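Local coordinates for extracellular protein 11-1 (Passalora fulva, PDB 6ZUS) that is a secreted fungal effector that binds zinc and is probably recognised, as an avirulence protein, by plant resistance proteins, at residues N44-Q48 with R84-W90. Numbering follows the deposited sequence.
Sequences NDACQ and RVRNGKW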
ATOM      1  N   ASN A  44      -6.962  11.572   3.736  1.00 23.01           N
ATOM      2  CA  ASN A  44      -6.778  12.946   4.254  1.00 26.71           C
ATOM      3  C   ASN A  44      -5.642  12.980   5.271  1.00 26.97           C
ATOM      4  O   ASN A  44      -5.698  13.801   6.206  1.00 27.12           O
ATOM      5  CB  ASN A  44      -8.068  13.489   4.855  1.00 30.45           C
ATOM      6  CG  ASN A  44      -8.504  12.655   6.030  1.00 35.39           C
ATOM      7  OD1 ASN A  44      -7.963  11.572   6.261  1.00 31.29           O
ATOM      8  ND2 ASN A  44      -9.477  13.153   6.782  1.00 41.08           N
ATOM      9  N   ASP A  45      -4.567  12.235   5.015  1.00 22.62           N
ATOM     10  CA  ASP A  45      -3.333  12.396   5.825  1.00 23.84           C
ATOM     11  C   ASP A  45      -2.822  13.848   5.715  1.00 22.74           C
ATOM     12  O   ASP A  45      -2.941  14.460   4.637  1.00 21.99           O
ATOM     13  CB  ASP A  45      -2.261  11.399   5.404  1.00 22.71           C
ATOM     14  CG  ASP A  45      -1.049  11.398   6.326  1.00 24.91           C
ATOM     15  OD1 ASP A  45      -1.185  10.825   7.423  1.00 27.00           O
ATOM     16  OD2 ASP A  45       0.002  11.972   5.941  1.00 25.49           O
ATOM     17  N   ALA A  46      -2.207  14.366   6.776  1.00 23.78           N
ATOM     18  CA  ALA A  46      -1.572  15.698   6.785  1.00 24.57           C
ATOM     19  C   ALA A  46      -0.584  15.836   5.617  1.00 25.29           C
ATOM     20  O   ALA A  46      -0.446  16.972   5.083  1.00 23.26           O
ATOM     21  CB  ALA A  46      -0.879  15.905   8.108  1.00 26.71           C
ATOM     22  N   CYS A  47       0.128  14.755   5.227  1.00 21.80           N
ATOM     23  CA  CYS A  47       1.124  14.762   4.103  1.00 22.42           C
ATOM     24  C   CYS A  47       0.477  14.679   2.714  1.00 21.20           C
ATOM     25  O   CYS A  47       1.219  14.788   1.717  1.00 21.85           O
ATOM     26  CB  CYS A  47       2.140  13.641   4.254  1.00 24.80           C
ATOM     27  SG  CYS A  47       3.064  13.866   5.796  1.00 27.34           S
ATOM     28  N   GLN A  48      -0.833  14.510   2.617  1.00 20.34           N
ATOM     29  CA  GLN A  48      -1.520  14.350   1.306  1.00 20.53           C
ATOM     30  C   GLN A  48      -1.584  15.721   0.579  1.00 21.89           C
ATOM     31  O   GLN A  48      -2.069  16.693   1.178  1.00 21.59           O
ATOM     32  CB  GLN A  48      -2.949  13.805   1.468  1.00 22.31           C
ATOM     33  CG  GLN A  48      -3.463  13.103   0.218  1.00 23.75           C
ATOM     34  CD  GLN A  48      -2.660  11.844  -0.075  1.00 23.15           C
ATOM     35  OE1 GLN A  48      -2.346  11.070   0.830  1.00 22.58           O
ATOM     36  NE2 GLN A  48      -2.339  11.645  -1.341  1.00 20.49           N
ATOM     37  N   ARG A  84       0.085  12.918  -5.180  1.00 19.29           N
ATOM     38  CA  ARG A  84       0.834  14.091  -4.646  1.00 20.60           C
ATOM     39  C   ARG A  84       0.948  13.986  -3.124  1.00 21.14           C
ATOM     40  O   ARG A  84      -0.097  14.037  -2.435  1.00 20.11           O
ATOM     41  CB  ARG A  84       0.128  15.386  -5.059  1.00 21.79           C
ATOM     42  CG  ARG A  84      -0.084  15.546  -6.550  1.00 21.27           C
ATOM     43  CD  ARG A  84      -0.824  16.823  -6.807  1.00 22.99           C
ATOM     44  NE  ARG A  84      -1.316  16.814  -8.171  1.00 23.75           N
ATOM     45  CZ  ARG A  84      -0.567  16.975  -9.253  1.00 25.91           C
ATOM     46  NH1 ARG A  84       0.736  17.208  -9.156  1.00 26.39           N
ATOM     47  NH2 ARG A  84      -1.160  16.952 -10.442  1.00 28.52           N
ATOM     48  N   VAL A  85       2.171  13.761  -2.659  1.00 21.34           N
ATOM     49  CA  VAL A  85       2.505  13.566  -1.228  1.00 21.85           C
ATOM     50  C   VAL A  85       3.662  14.520  -0.886  1.00 23.64           C
ATOM     51  O   VAL A  85       4.603  14.637  -1.673  1.00 21.02           O
ATOM     52  CB  VAL A  85       2.826  12.091  -0.921  1.00 20.47           C
ATOM     53  CG1 VAL A  85       3.163  11.942   0.558  1.00 21.77           C
ATOM     54  CG2 VAL A  85       1.698  11.173  -1.378  1.00 19.87           C
ATOM     55  N   ARG A  86       3.583  15.168   0.261  1.00 23.36           N
ATOM     56  CA  ARG A  86       4.609  16.156   0.674  1.00 24.33           C
ATOM     57  C   ARG A  86       5.932  15.417   0.828  1.00 26.22           C
ATOM     58  O   ARG A  86       5.927  14.183   1.063  1.00 25.69           O
ATOM     59  CB  ARG A  86       4.156  16.876   1.938  1.00 27.20           C
ATOM     60  CG  ARG A  86       2.917  17.721   1.711  1.00 27.06           C
ATOM     61  CD  ARG A  86       2.727  18.532   2.934  1.00 31.97           C
ATOM     62  NE  ARG A  86       1.399  19.110   2.996  1.00 37.03           N
ATOM     63  CZ  ARG A  86       1.061  20.292   2.464  1.00 35.82           C
ATOM     64  NH1 ARG A  86       1.918  20.989   1.743  1.00 32.07           N
ATOM     65  NH2 ARG A  86      -0.171  20.735   2.652  1.00 35.84           N
ATOM     66  N   ASN A  87       7.022  16.153   0.663  1.00 28.22           N
ATOM     67  CA  ASN A  87       8.382  15.678   1.018  1.00 30.78           C
ATOM     68  C   ASN A  87       8.798  16.170   2.405  1.00 30.94           C
ATOM     69  O   ASN A  87       8.509  17.300   2.785  1.00 34.12           O
ATOM     70  CB  ASN A  87       9.390  16.084  -0.055  1.00 37.78           C
ATOM     71  CG  ASN A  87       9.353  15.104  -1.207  1.00 45.27           C
ATOM     72  OD1 ASN A  87       9.400  13.884  -0.980  1.00 52.41           O
ATOM     73  ND2 ASN A  87       9.279  15.623  -2.429  1.00 52.53           N
ATOM     74  N   GLY A  88       9.518  15.333   3.125  1.00 32.18           N
ATOM     75  CA  GLY A  88      10.206  15.724   4.362  1.00 33.91           C
ATOM     76  C   GLY A  88       9.294  15.590   5.557  1.00 31.78           C
ATOM     77  O   GLY A  88       8.541  14.596   5.635  1.00 38.38           O
ATOM     78  N   LYS A  89       9.383  16.571   6.444  1.00 30.38           N
ATOM     79  CA  LYS A  89       8.561  16.737   7.651  1.00 32.77           C
ATOM     80  C   LYS A  89       7.582  17.847   7.335  1.00 30.44           C
ATOM     81  O   LYS A  89       7.977  18.842   6.700  1.00 36.34           O
ATOM     82  CB  LYS A  89       9.444  17.129   8.835  1.00 38.70           C
ATOM     83  CG  LYS A  89      10.628  16.201   9.070  1.00 50.87           C
ATOM     84  CD  LYS A  89      10.244  14.905   9.755  1.00 58.48           C
ATOM     85  CE  LYS A  89      11.442  14.055  10.134  1.00 72.27           C
ATOM     86  NZ  LYS A  89      11.148  13.203  11.316  1.00 84.04           N
ATOM     87  N   TRP A  90       6.372  17.738   7.815  1.00 26.10           N
ATOM     88  CA  TRP A  90       5.321  18.726   7.548  1.00 24.99           C
ATOM     89  C   TRP A  90       4.706  19.086   8.888  1.00 27.35           C
ATOM     90  O   TRP A  90       4.290  18.154   9.615  1.00 24.48           O
ATOM     91  CB  TRP A  90       4.289  18.122   6.581  1.00 26.63           C
ATOM     92  CG  TRP A  90       2.983  18.851   6.549  1.00 27.38           C
ATOM     93  CD1 TRP A  90       1.787  18.497   7.114  1.00 28.51           C
ATOM     94  CD2 TRP A  90       2.792  20.147   5.971  1.00 30.36           C
ATOM     95  NE1 TRP A  90       0.845  19.469   6.885  1.00 29.99           N
ATOM     96  CE2 TRP A  90       1.427  20.479   6.163  1.00 28.54           C
ATOM     97  CE3 TRP A  90       3.647  21.024   5.279  1.00 32.27           C
ATOM     98  CZ2 TRP A  90       0.909  21.692   5.720  1.00 35.21           C
ATOM     99  CZ3 TRP A  90       3.129  22.217   4.829  1.00 32.59           C
ATOM    100  CH2 TRP A  90       1.786  22.539   5.054  1.00 37.32           C
TER
HETATM  101  O   HOH W   1      -2.664  12.796  -3.944  1.00 20.62           O
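The carbonyl oxygen of A46 sits beside a guanidinium, that of R86, and an indole, that of W90, lying one over the other. R86 lays its guanidinium over one face of the W90 ring, with R86 NE 3.4 Å above the ring plane. A46 O lies at the guanidinium edge, in its plane, 3.5 Å from R86 NE. A46 O is also 3.3 Å from W90 NE1, at too poor an angle for a hydrogen bond. The methyl of A46 packs against the same ring, CB to W90 CD1 at 3.8 Å. R86 reaches this place with its chain extended from CG to NE, its CG set beside the backbone N (chi1 -65°).

One direct hydrogen bond joins the segments: R86 N donates almost straight to C47 O, 2.8 Å. The same oxygen also takes a CA-H...O contact from V85 CA. Q48 and V85 form a single beta bridge. A water accepts from both Q48 NE2 (2.9 Å) and R84 N (3.0 Å), while Q48 OE1 bonds Y104.

The 45-48 type I turn is braced by an Asx turn: C47 N meets D45 OD2 from above the carboxylate plane. D45 OD1 makes a salt bridge to R107.

The disulfide-tethered loop after helix 31-40 thus lies beside the end of strand 71-86, in the four-stranded antiparallel sheet. C47-C99 ties it to the chain just after strand 96-98, the partner of strand 89-91, and helix 101-109 packs against D45, C47 and V85.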